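Local coordinates for protein phosphoribosylaminoimidazole-succinocarboxamide synthase (PDB 2CNV) that catalyses the ATP-dependent joining of L-aspartate to CAIR, which yields SAICAR in the de novo pathway of purine biosynthesis, at residues A[123-128]-A[152-157]; A[211-216]-A[241-246]; A[258-263]-A[290-295]. All coordinates share one frame; numbering follows the deposited sequence.

Contact 1: A[123-128]-A[152-157]. With SSS (N-{[5-amino-1-(5-O-phosphono-beta-D-arabinofuranosyl)-1H-imidazol-4-yl]carbonyl}-L-aspartic acid), chain D.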
loop_
_atom_site.group_PDB
_atom_site.type_symbol
_atom_site.label_atom_id
_atom_site.label_comp_id
_atom_site.label_asym_id
_atom_site.label_seq_id
_atom_site.Cartn_x
_atom_site.Cartn_y
_atom_site.Cartn_z
ATOM N N GLY A 123 1.206 6.221 13.244
ATOM C CA GLY A 123 2.033 6.120 14.453
ATOM C C GLY A 123 2.746 7.422 14.738
ATOM O O GLY A 123 3.189 7.661 15.852
ATOM N N TYR A 124 2.854 8.265 13.711
ATOM C CA TYR A 124 3.609 9.508 13.764
ATOM C C TYR A 124 2.784 10.613 13.110
ATOM O O TYR A 124 2.026 10.351 12.171
ATOM C CB TYR A 124 4.950 9.358 13.014
ATOM C CG TYR A 124 5.885 8.303 13.583
ATOM C CD1 TYR A 124 5.615 6.934 13.426
ATOM C CD2 TYR A 124 7.042 8.668 14.280
ATOM C CE1 TYR A 124 6.454 5.966 13.959
ATOM C CE2 TYR A 124 7.892 7.700 14.818
ATOM C CZ TYR A 124 7.592 6.354 14.650
ATOM O OH TYR A 124 8.429 5.387 15.171
ATOM N N ILE A 125 2.927 11.844 13.587
ATOM C CA ILE A 125 2.137 12.944 13.023
ATOM C C ILE A 125 2.842 13.543 11.803
ATOM O O ILE A 125 3.913 14.136 11.916
ATOM C CB ILE A 125 1.745 14.024 14.086
ATOM C CG1 ILE A 125 0.662 14.972 13.533
ATOM C CG2 ILE A 125 2.985 14.789 14.592
ATOM C CD1 ILE A 125 -0.047 15.792 14.605
ATOM N N THR A 126 2.236 13.360 10.638
ATOM C CA THR A 126 2.791 13.854 9.374
ATOM C C THR A 126 1.641 14.032 8.366
ATOM O O THR A 126 0.478 13.879 8.739
ATOM C CB THR A 126 3.921 12.908 8.850
ATOM O OG1 THR A 126 4.607 13.514 7.750
ATOM C CG2 THR A 126 3.370 11.535 8.440
ATOM N N GLY A 127 1.954 14.379 7.116
ATOM C CA GLY A 127 0.931 14.473 6.062
ATOM C C GLY A 127 -0.255 15.339 6.448
ATOM O O GLY A 127 -0.087 16.398 7.042
ATOM N N SER A 128 -1.460 14.878 6.135
ATOM C CA SER A 128 -2.664 15.677 6.376
ATOM C C SER A 128 -3.031 15.786 7.861
ATOM O O SER A 128 -3.771 16.695 8.247
ATOM C CB SER A 128 -3.845 15.161 5.552
ATOM O OG SER A 128 -4.306 13.909 6.028
ATOM N N GLN A 152 6.710 13.730 14.914
ATOM C CA GLN A 152 6.724 13.127 16.253
ATOM C C GLN A 152 5.831 11.889 16.322
ATOM O O GLN A 152 4.799 11.813 15.644
ATOM C CB GLN A 152 6.314 14.154 17.331
ATOM C CG GLN A 152 6.515 13.668 18.768
ATOM C CD GLN A 152 6.412 14.779 19.814
ATOM O OE1 GLN A 152 6.553 15.968 19.512
ATOM N NE2 GLN A 152 6.169 14.385 21.055
ATOM N N GLU A 153 6.240 10.918 17.137
ATOM C CA GLU A 153 5.424 9.745 17.418
ATOM C C GLU A 153 4.239 10.162 18.295
ATOM O O GLU A 153 4.403 10.941 19.244
ATOM C CB GLU A 153 6.278 8.657 18.102
ATOM C CG GLU A 153 5.674 7.241 18.087
ATOM C CD GLU A 153 6.630 6.167 18.628
ATOM O OE1 GLU A 153 7.780 6.496 19.006
ATOM O OE2 GLU A 153 6.223 4.985 18.662
ATOM N N PHE A 154 3.041 9.689 17.944
ATOM C CA PHE A 154 1.885 9.799 18.827
ATOM C C PHE A 154 2.145 8.931 20.058
ATOM O O PHE A 154 2.915 7.973 19.968
ATOM C CB PHE A 154 0.618 9.295 18.132
ATOM C CG PHE A 154 0.073 10.231 17.099
ATOM C CD1 PHE A 154 -0.545 11.416 17.472
ATOM C CD2 PHE A 154 0.161 9.915 15.743
ATOM C CE1 PHE A 154 -1.067 12.282 16.510
ATOM C CE2 PHE A 154 -0.349 10.771 14.778
ATOM C CZ PHE A 154 -0.968 11.956 15.162
ATOM N N PRO A 155 1.504 9.254 21.208
ATOM C CA PRO A 155 1.587 8.388 22.394
ATOM C C PRO A 155 1.250 6.919 22.070
ATOM O O PRO A 155 1.959 6.008 22.501
ATOM C CB PRO A 155 0.545 8.997 23.335
ATOM C CG PRO A 155 0.532 10.462 22.959
ATOM C CD PRO A 155 0.669 10.446 21.456
ATOM N N GLU A 156 0.173 6.705 21.311
ATOM C CA GLU A 156 -0.189 5.392 20.770
ATOM C C GLU A 156 -0.591 5.612 19.317
ATOM O O GLU A 156 -1.156 6.670 18.996
ATOM C CB GLU A 156 -1.402 4.787 21.508
ATOM C CG GLU A 156 -1.218 4.496 23.003
ATOM C CD GLU A 156 -0.203 3.399 23.295
ATOM O OE1 GLU A 156 -0.068 2.453 22.480
ATOM O OE2 GLU A 156 0.461 3.483 24.354
ATOM N N PRO A 157 -0.313 4.632 18.434
ATOM C CA PRO A 157 -0.810 4.718 17.061
ATOM C C PRO A 157 -2.328 4.863 17.039
ATOM O O PRO A 157 -3.018 4.252 17.860
ATOM C CB PRO A 157 -0.381 3.381 16.451
ATOM C CG PRO A 157 0.832 2.992 17.238
ATOM C CD PRO A 157 0.505 3.420 18.638
HETATM P PA SSS D . -2.260 11.678 4.326
HETATM O O1A SSS D . -1.535 12.266 3.150
HETATM O O2A SSS D . -3.733 12.002 4.350
HETATM O O3A SSS D . -1.554 11.848 5.639
HETATM O "O5'" SSS D . -2.215 10.096 4.073
HETATM C "C5'" SSS D . -3.074 9.186 4.758
HETATM C "C4'" SSS D . -2.689 7.764 4.376
HETATM O "O4'" SSS D . -2.607 7.690 2.954
HETATM C "C1'" SSS D . -1.544 6.810 2.585
HETATM N N9 SSS D . -0.956 7.159 1.263
HETATM C C4 SSS D . -0.792 8.338 0.659
HETATM O O6 SSS D . -0.513 10.337 -1.518
HETATM N N3 SSS D . -1.118 9.549 1.211
HETATM C C6 SSS D . 0.113 9.285 -1.537
HETATM N N6 SSS D . 1.108 9.042 -2.396
HETATM C C61 SSS D . 1.566 10.007 -3.389
HETATM C C62 SSS D . 0.771 9.935 -4.666
HETATM C C63 SSS D . 3.023 9.625 -3.645
HETATM C C64 SSS D . 3.947 10.644 -3.014
HETATM O O65 SSS D . 1.189 10.560 -5.655
HETATM O O66 SSS D . -0.284 9.264 -4.711
HETATM O O67 SSS D . 4.567 10.314 -1.979
HETATM O O68 SSS D . 4.069 11.776 -3.544
HETATM C C5 SSS D . -0.228 8.185 -0.593
HETATM N N7 SSS D . -0.066 6.853 -0.746
HETATM C C8 SSS D . -0.518 6.246 0.381
HETATM C "C2'" SSS D . -0.570 6.745 3.758
HETATM O "O2'" SSS D . 0.661 7.439 3.591
HETATM C "C3'" SSS D . -1.321 7.360 4.910
HETATM O "O3'" SSS D . -1.398 6.314 5.869
#
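The backbone oxygen Gln152 O is gripped twice by the facing segment. Ile125 N donates a hydrogen bond of 2.8 Å to it, entering nearly along the C=O axis with 163° at the hydrogen, and the CA-H of Tyr124 adds a softer contact to the same Gln152 O at 3.2 Å. A second carbonyl, Gly123 O, accepts from Phe154 N at 2.9 Å. These two bonds frame Tyr124 and Glu153, an antiparallel non-hydrogen-bonded pair at the point where the chain leaves strand 113-122 of the mixed sheet and runs beside the start of strand 153-163. Their side chains share a face. The CG of Glu153 lies over the Tyr124 ring, 4.1 Å from its centroid, in a CH-pi contact displaced toward the rim, and the carboxylate, stacked almost parallel to the ring, continues toward OH. Glutamate suits this place because its methylenes can cover the ring while the charged end runs on; an extended chain, with CG anti to the backbone N (chi1 -163°), lays it there. The ring of Phe154 crosses Ile125 at about a right angle, CZ reaching Ile125 CB at 3.6 Å, and Leu148 touches both side chains. After Thr126 the chain runs toward the helix that contains Ser128, and there Gly127 and Ser128 meet the phosphate of SSS. Gly127 takes a positive phi (52°), readily adopted by glycine, and its CA lies close to the phosphate. Ser128 then offers N to SSS O3A at 3.1 Å and OG to SSS O2A at 2.6 Å.

Contact 2: A[211-216]-A[241-246]. With SSS (N-{[5-amino-1-(5-O-phosphono-beta-D-arabinofuranosyl)-1H-imidazol-4-yl]carbonyl}-L-aspartic acid), chain D.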
loop_
_atom_site.group_PDB
_atom_site.type_symbol
_atom_site.label_atom_id
_atom_site.label_comp_id
_atom_site.label_asym_id
_atom_site.label_seq_id
_atom_site.Cartn_x
_atom_site.Cartn_y
_atom_site.Cartn_z
ATOM N N ILE A 211 13.729 0.840 9.089
ATOM C CA ILE A 211 12.717 1.644 8.390
ATOM C C ILE A 211 11.581 2.012 9.343
ATOM O O ILE A 211 11.001 1.144 10.008
ATOM C CB ILE A 211 12.179 0.924 7.113
ATOM C CG1 ILE A 211 13.283 0.802 6.053
ATOM C CG2 ILE A 211 10.962 1.662 6.517
ATOM C CD1 ILE A 211 12.949 -0.152 4.915
ATOM N N ILE A 212 11.274 3.302 9.422
ATOM C CA ILE A 212 10.110 3.746 10.171
ATOM C C ILE A 212 8.911 3.809 9.224
ATOM O O ILE A 212 8.935 4.540 8.245
ATOM C CB ILE A 212 10.336 5.113 10.863
ATOM C CG1 ILE A 212 11.463 4.995 11.907
ATOM C CG2 ILE A 212 9.025 5.597 11.508
ATOM C CD1 ILE A 212 11.780 6.283 12.648
ATOM N N ILE A 213 7.889 3.002 9.505
ATOM C CA ILE A 213 6.609 3.118 8.808
ATOM C C ILE A 213 5.736 4.101 9.602
ATOM O O ILE A 213 5.134 3.749 10.625
ATOM C CB ILE A 213 5.940 1.735 8.626
ATOM C CG1 ILE A 213 6.930 0.771 7.950
ATOM C CG2 ILE A 213 4.605 1.848 7.841
ATOM C CD1 ILE A 213 6.391 -0.647 7.699
ATOM N N ALA A 214 5.695 5.341 9.122
ATOM C CA ALA A 214 5.051 6.457 9.838
ATOM C C ALA A 214 3.534 6.283 9.949
ATOM O O ALA A 214 2.918 6.670 10.951
ATOM C CB ALA A 214 5.373 7.767 9.137
ATOM N N ASP A 215 2.949 5.715 8.897
ATOM C CA ASP A 215 1.523 5.459 8.824
ATOM C C ASP A 215 1.270 4.493 7.670
ATOM O O ASP A 215 2.188 4.201 6.888
ATOM C CB ASP A 215 0.728 6.772 8.659
ATOM C CG ASP A 215 1.207 7.609 7.482
ATOM O OD1 ASP A 215 1.486 7.033 6.413
ATOM O OD2 ASP A 215 1.292 8.847 7.615
ATOM N N THR A 216 0.048 3.982 7.574
ATOM C CA THR A 216 -0.298 3.023 6.536
ATOM C C THR A 216 -1.794 3.033 6.297
ATOM O O THR A 216 -2.578 3.358 7.192
ATOM C CB THR A 216 0.162 1.572 6.904
ATOM O OG1 THR A 216 0.132 0.734 5.738
ATOM C CG2 THR A 216 -0.717 0.963 7.982
ATOM N N SER A 241 1.874 3.244 2.352
ATOM C CA SER A 241 2.392 3.703 3.649
ATOM C C SER A 241 3.454 4.765 3.424
ATOM O O SER A 241 3.921 4.937 2.296
ATOM C CB SER A 241 3.043 2.537 4.398
ATOM O OG SER A 241 2.386 1.306 4.130
ATOM N N ARG A 242 3.822 5.468 4.496
ATOM C CA ARG A 242 4.973 6.361 4.499
ATOM C C ARG A 242 6.188 5.685 5.109
ATOM O O ARG A 242 6.218 5.406 6.309
ATOM C CB ARG A 242 4.665 7.651 5.263
ATOM C CG ARG A 242 3.983 8.697 4.422
ATOM C CD ARG A 242 3.841 10.012 5.184
ATOM N NE ARG A 242 3.143 10.992 4.365
ATOM C CZ ARG A 242 1.840 11.257 4.425
ATOM N NH1 ARG A 242 1.045 10.629 5.292
ATOM N NH2 ARG A 242 1.326 12.162 3.602
ATOM N N PHE A 243 7.179 5.406 4.268
ATOM C CA PHE A 243 8.440 4.820 4.693
ATOM C C PHE A 243 9.459 5.931 4.941
ATOM O O PHE A 243 9.643 6.808 4.099
ATOM C CB PHE A 243 8.976 3.856 3.615
ATOM C CG PHE A 243 8.354 2.466 3.637
ATOM C CD1 PHE A 243 7.109 2.229 4.223
ATOM C CD2 PHE A 243 9.014 1.401 3.027
ATOM C CE1 PHE A 243 6.544 0.946 4.225
ATOM C CE2 PHE A 243 8.463 0.118 3.017
ATOM C CZ PHE A 243 7.220 -0.113 3.616
ATOM N N TRP A 244 10.106 5.882 6.101
ATOM C CA TRP A 244 11.195 6.790 6.447
ATOM C C TRP A 244 12.440 6.003 6.839
ATOM O O TRP A 244 12.344 4.950 7.473
ATOM C CB TRP A 244 10.812 7.655 7.657
ATOM C CG TRP A 244 9.688 8.639 7.444
ATOM C CD1 TRP A 244 9.262 9.166 6.260
ATOM C CD2 TRP A 244 8.887 9.241 8.464
ATOM N NE1 TRP A 244 8.228 10.046 6.474
ATOM C CE2 TRP A 244 7.979 10.114 7.821
ATOM C CE3 TRP A 244 8.842 9.120 9.864
ATOM C CZ2 TRP A 244 7.035 10.871 8.529
ATOM C CZ3 TRP A 244 7.904 9.872 10.571
ATOM C CH2 TRP A 244 7.010 10.738 9.899
ATOM N N ASN A 245 13.601 6.550 6.498
ATOM C CA ASN A 245 14.886 6.076 7.011
ATOM C C ASN A 245 14.992 6.313 8.518
ATOM O O ASN A 245 14.999 7.459 8.990
ATOM C CB ASN A 245 16.038 6.773 6.271
ATOM C CG ASN A 245 17.424 6.325 6.753
ATOM O OD1 ASN A 245 17.606 5.906 7.894
ATOM N ND2 ASN A 245 18.409 6.449 5.880
ATOM N N GLY A 246 15.097 5.214 9.260
ATOM C CA GLY A 246 15.069 5.248 10.718
ATOM C C GLY A 246 16.282 5.900 11.346
ATOM O O GLY A 246 16.165 6.564 12.385
HETATM P PA SSS D . -2.260 11.678 4.326
HETATM O O1A SSS D . -1.535 12.266 3.150
HETATM O O2A SSS D . -3.733 12.002 4.350
HETATM O O3A SSS D . -1.554 11.848 5.639
HETATM O "O5'" SSS D . -2.215 10.096 4.073
HETATM C "C5'" SSS D . -3.074 9.186 4.758
HETATM C "C4'" SSS D . -2.689 7.764 4.376
HETATM O "O4'" SSS D . -2.607 7.690 2.954
HETATM C "C1'" SSS D . -1.544 6.810 2.585
HETATM N N9 SSS D . -0.956 7.159 1.263
HETATM C C4 SSS D . -0.792 8.338 0.659
HETATM O O6 SSS D . -0.513 10.337 -1.518
HETATM N N3 SSS D . -1.118 9.549 1.211
HETATM C C6 SSS D . 0.113 9.285 -1.537
HETATM N N6 SSS D . 1.108 9.042 -2.396
HETATM C C61 SSS D . 1.566 10.007 -3.389
HETATM C C62 SSS D . 0.771 9.935 -4.666
HETATM C C63 SSS D . 3.023 9.625 -3.645
HETATM C C64 SSS D . 3.947 10.644 -3.014
HETATM O O65 SSS D . 1.189 10.560 -5.655
HETATM O O66 SSS D . -0.284 9.264 -4.711
HETATM O O67 SSS D . 4.567 10.314 -1.979
HETATM O O68 SSS D . 4.069 11.776 -3.544
HETATM C C5 SSS D . -0.228 8.185 -0.593
HETATM N N7 SSS D . -0.066 6.853 -0.746
HETATM C C8 SSS D . -0.518 6.246 0.381
HETATM C "C2'" SSS D . -0.570 6.745 3.758
HETATM O "O2'" SSS D . 0.661 7.439 3.591
HETATM C "C3'" SSS D . -1.321 7.360 4.910
HETATM O "O3'" SSS D . -1.398 6.314 5.869
#
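Two neighbouring strands of the mixed sheet, 211-223 and 228-245, form a long antiparallel beta hairpin, and the ends brought together here carry part of the pocket that holds SSS. Ile212 and Trp244 are a hydrogen-bonded pair, each N donating to the other's O at 2.8 Å. On one face Ile211 CG2 lies over the ring of Phe243 and Ile213 CG1 runs alongside it, branched aliphatic chains filling in round a buried aromatic; Leu299 of helix 282-300 packs against Ile211 and Phe243. Trp244, Asp215 and Arg242 occupy the other face. The methyl of Ala214 points toward the facing strand and meets the six-membered ring of Trp244 over its face, CB 3.4 Å from the centroid, a CH-pi contact whose closeness suits so small a residue. The Asp215 carboxylate, with CG between the backbone N and carbonyl carbon (chi1 54°), divides its work: OD1 accepts from SSS O2' at 3.0 Å, while OD2 forms a salt bridge with Arg242 NH1 at 2.9 Å. That bridge meets the edge of the guanidinium and should fix its rotation. Arg242 thus presents two N-H groups to the phosphate, NH1 to SSS O3A and NH2 to SSS O1A, each at 2.9 Å.

Contact 3: A[258-263]-A[290-295]; sequences YDKQFL and AKYIEA. With SSS (N-{[5-amino-1-(5-O-phosphono-beta-D-arabinofuranosyl)-1H-imidazol-4-yl]carbonyl}-L-aspartic acid), chain D; SO4 (sulfate ion), chain E.
Tyr258 and Asp259, in the loop that leads into helix 261-269, pack against one side of helix 282-300 in a loop-to-helix contact beside the active site. The Tyr258 ring lies along the helix surface: its CE1 touches the methyl of Ala295 at 3.6 Å, Lys291 O lies at the ring edge, and OH reaches the CG methylene of Glu294. Alanine suits this spot because its short side chain lets a flat ring come close to the helix backbone. With chi1 at -175° the ring swings to the far side of CB from the backbone N and so reaches the helix. Lys291 lays its methylenes over the carbonyl of Tyr258; a weak bond from Lys291 NZ to Tyr258 O is doubtful, because the lysine side chain has two conformers. The next residue, Tyr292, brings its ring against Asp259, with CE1 3.8 Å from Asp259 CB and the ring and carboxylate planes steeply inclined to each other.

The next shell positions that carboxylate. Lys260 NZ makes a salt bridge to Asp259 OD2, 2.6 Å long, coming in on the syn side. A bend at the end of the lysine chain (chi4 69°) turns NZ to this place, and Asp239 supplies a second negative partner, so the buried ammonium is probably well compensated. Pro238 packs on both Asp259 and Tyr292, while Leu56 and Leu57 of helix 53-67 also touch Tyr292. Outward on the ligand side, Lys260 CD passes 3.8 Å from SSS O67, on the aspartate-derived part of the nucleotide, and Gln261 NE2 donates at 3.3 Å to SO4 O1 of a sulfate probably from the crystallisation liquor.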
loop_
_atom_site.group_PDB
_atom_site.type_symbol
_atom_site.label_atom_id
_atom_site.label_comp_id
_atom_site.label_asym_id
_atom_site.label_seq_id
_atom_site.Cartn_x
_atom_site.Cartn_y
_atom_site.Cartn_z
ATOM N N TYR A 258 11.406 7.645 1.800
ATOM C CA TYR A 258 12.401 6.595 1.614
ATOM C C TYR A 258 12.500 6.198 0.151
ATOM O O TYR A 258 13.600 6.047 -0.375
ATOM C CB TYR A 258 12.047 5.380 2.472
ATOM C CG TYR A 258 13.060 4.254 2.467
ATOM C CD1 TYR A 258 13.070 3.290 1.454
ATOM C CD2 TYR A 258 13.986 4.131 3.502
ATOM C CE1 TYR A 258 14.003 2.246 1.464
ATOM C CE2 TYR A 258 14.906 3.093 3.530
ATOM C CZ TYR A 258 14.909 2.153 2.513
ATOM O OH TYR A 258 15.828 1.132 2.555
ATOM N N ASP A 259 11.348 6.050 -0.501
ATOM C CA ASP A 259 11.299 5.553 -1.877
ATOM C C ASP A 259 11.170 6.640 -2.943
ATOM O O ASP A 259 11.678 6.470 -4.051
ATOM C CB ASP A 259 10.168 4.532 -2.047
ATOM C CG ASP A 259 8.800 5.092 -1.659
ATOM O OD1 ASP A 259 8.683 5.707 -0.580
ATOM O OD2 ASP A 259 7.834 4.899 -2.433
ATOM N N LYS A 260 10.492 7.742 -2.615
ATOM C CA LYS A 260 10.141 8.731 -3.631
ATOM C C LYS A 260 10.882 10.065 -3.599
ATOM O O LYS A 260 10.612 10.917 -4.444
ATOM C CB LYS A 260 8.623 8.954 -3.664
ATOM C CG LYS A 260 7.881 7.719 -4.138
ATOM C CD LYS A 260 6.404 7.976 -4.392
ATOM C CE LYS A 260 5.688 6.669 -4.729
ATOM N NZ LYS A 260 5.612 5.757 -3.538
ATOM N N GLN A 261 11.812 10.256 -2.661
ATOM C CA GLN A 261 12.411 11.588 -2.504
ATOM C C GLN A 261 13.253 12.022 -3.700
ATOM O O GLN A 261 13.219 13.194 -4.093
ATOM C CB GLN A 261 13.215 11.733 -1.206
ATOM C CG GLN A 261 13.411 13.204 -0.792
ATOM C CD GLN A 261 12.092 13.908 -0.521
ATOM O OE1 GLN A 261 11.277 13.440 0.284
ATOM N NE2 GLN A 261 11.868 15.042 -1.192
ATOM N N PHE A 262 14.009 11.086 -4.263
ATOM C CA PHE A 262 14.821 11.372 -5.449
ATOM C C PHE A 262 13.945 11.873 -6.601
ATOM O O PHE A 262 14.248 12.895 -7.229
ATOM C CB PHE A 262 15.638 10.140 -5.861
ATOM C CG PHE A 262 16.931 10.474 -6.552
ATOM C CD1 PHE A 262 17.980 11.079 -5.851
ATOM C CD2 PHE A 262 17.107 10.184 -7.902
ATOM C CE1 PHE A 262 19.187 11.397 -6.495
ATOM C CE2 PHE A 262 18.315 10.488 -8.550
ATOM C CZ PHE A 262 19.351 11.097 -7.843
ATOM N N LEU A 263 12.845 11.166 -6.848
ATOM C CA LEU A 263 11.880 11.569 -7.861
ATOM C C LEU A 263 11.213 12.906 -7.528
ATOM O O LEU A 263 11.166 13.805 -8.381
ATOM C CB LEU A 263 10.821 10.473 -8.073
ATOM C CG LEU A 263 9.597 10.857 -8.917
ATOM C CD1 LEU A 263 9.994 11.291 -10.351
ATOM C CD2 LEU A 263 8.587 9.722 -8.935
ATOM N N ALA A 290 16.421 1.115 -7.401
ATOM C CA ALA A 290 17.383 0.650 -6.405
ATOM C C ALA A 290 16.856 0.836 -4.987
ATOM O O ALA A 290 17.143 0.037 -4.100
ATOM C CB ALA A 290 18.718 1.380 -6.589
ATOM N N LYS A 291 16.089 1.900 -4.779
ATOM C CA LYS A 291 15.485 2.171 -3.476
ATOM C C LYS A 291 14.413 1.150 -3.103
ATOM O O LYS A 291 14.325 0.743 -1.945
ATOM C CB LYS A 291 14.924 3.597 -3.427
ATOM C CG LYS A 291 15.923 4.600 -2.878
ATOM C CD LYS A 291 15.624 6.019 -3.328
ATOM C CE LYS A 291 16.684 6.991 -2.815
ATOM N NZ LYS A 291 16.641 7.119 -1.326
ATOM N N TYR A 292 13.601 0.750 -4.080
ATOM C CA TYR A 292 12.619 -0.328 -3.879
ATOM C C TYR A 292 13.273 -1.673 -3.566
ATOM O O TYR A 292 12.820 -2.393 -2.684
ATOM C CB TYR A 292 11.699 -0.473 -5.101
ATOM C CG TYR A 292 10.677 0.634 -5.191
ATOM C CD1 TYR A 292 9.711 0.798 -4.194
ATOM C CD2 TYR A 292 10.688 1.534 -6.252
ATOM C CE1 TYR A 292 8.771 1.829 -4.263
ATOM C CE2 TYR A 292 9.747 2.567 -6.329
ATOM C CZ TYR A 292 8.804 2.712 -5.326
ATOM O OH TYR A 292 7.882 3.736 -5.401
ATOM N N ILE A 293 14.322 -2.017 -4.309
ATOM C CA ILE A 293 15.091 -3.254 -4.035
ATOM C C ILE A 293 15.620 -3.229 -2.593
ATOM O O ILE A 293 15.461 -4.192 -1.857
ATOM C CB ILE A 293 16.251 -3.451 -5.061
ATOM C CG1 ILE A 293 15.690 -3.748 -6.454
ATOM C CG2 ILE A 293 17.218 -4.574 -4.613
ATOM C CD1 ILE A 293 16.696 -3.545 -7.616
ATOM N N GLU A 294 16.215 -2.107 -2.189
ATOM C CA GLU A 294 16.781 -1.979 -0.838
ATOM C C GLU A 294 15.716 -2.132 0.262
ATOM O O GLU A 294 15.952 -2.807 1.271
ATOM C CB GLU A 294 17.550 -0.651 -0.717
ATOM C CG GLU A 294 18.300 -0.406 0.598
ATOM C CD GLU A 294 19.425 -1.399 0.889
ATOM O OE1 GLU A 294 19.883 -2.121 -0.026
ATOM O OE2 GLU A 294 19.863 -1.444 2.057
ATOM N N ALA A 295 14.550 -1.510 0.066
ATOM C CA ALA A 295 13.428 -1.640 1.025
ATOM C C ALA A 295 12.960 -3.095 1.110
ATOM O O ALA A 295 12.730 -3.624 2.195
ATOM C CB ALA A 295 12.268 -0.749 0.614
HETATM P PA SSS D . -2.260 11.678 4.326
HETATM O O1A SSS D . -1.535 12.266 3.150
HETATM O O2A SSS D . -3.733 12.002 4.350
HETATM O O3A SSS D . -1.554 11.848 5.639
HETATM O "O5'" SSS D . -2.215 10.096 4.073
HETATM C "C5'" SSS D . -3.074 9.186 4.758
HETATM C "C4'" SSS D . -2.689 7.764 4.376
HETATM O "O4'" SSS D . -2.607 7.690 2.954
HETATM C "C1'" SSS D . -1.544 6.810 2.585
HETATM N N9 SSS D . -0.956 7.159 1.263
HETATM C C4 SSS D . -0.792 8.338 0.659
HETATM O O6 SSS D . -0.513 10.337 -1.518
HETATM N N3 SSS D . -1.118 9.549 1.211
HETATM C C6 SSS D . 0.113 9.285 -1.537
HETATM N N6 SSS D . 1.108 9.042 -2.396
HETATM C C61 SSS D . 1.566 10.007 -3.389
HETATM C C62 SSS D . 0.771 9.935 -4.666
HETATM C C63 SSS D . 3.023 9.625 -3.645
HETATM C C64 SSS D . 3.947 10.644 -3.014
HETATM O O65 SSS D . 1.189 10.560 -5.655
HETATM O O66 SSS D . -0.284 9.264 -4.711
HETATM O O67 SSS D . 4.567 10.314 -1.979
HETATM O O68 SSS D . 4.069 11.776 -3.544
HETATM C C5 SSS D . -0.228 8.185 -0.593
HETATM N N7 SSS D . -0.066 6.853 -0.746
HETATM C C8 SSS D . -0.518 6.246 0.381
HETATM C "C2'" SSS D . -0.570 6.745 3.758
HETATM O "O2'" SSS D . 0.661 7.439 3.591
HETATM C "C3'" SSS D . -1.321 7.360 4.910
HETATM O "O3'" SSS D . -1.398 6.314 5.869
HETATM S S SO4 E . 8.706 17.351 -0.543
HETATM O O1 SO4 E . 10.001 17.705 -1.109
HETATM O O2 SO4 E . 8.715 15.933 -0.209
HETATM O O3 SO4 E . 8.484 18.119 0.679
HETATM O O4 SO4 E . 7.632 17.643 -1.489
HETATM O O HOH W 1 15.077 8.828 0.048
#

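Followed from the N terminus, the three contacts come in series; none nests in or crosses another. Contact 1 closes the loop holding most of helix 127-136 and brings the chain back beside the end of strand 113-122. Contact 2 closes the hairpin of strands 211-223 and 228-245, and contact 3 closes an excursion, about half of it helix, from helix 261-269 to helix 282-300. Neighbours are joined directly: Gly123 N probably bonds to Ala214 O, linking contacts 1 and 2 within the mixed sheet, and Phe243 O probably receives Tyr258 N, linking 2 and 3. Contacts 1 and 3 do not touch, their centres about 22 Å apart, yet all three reach SSS.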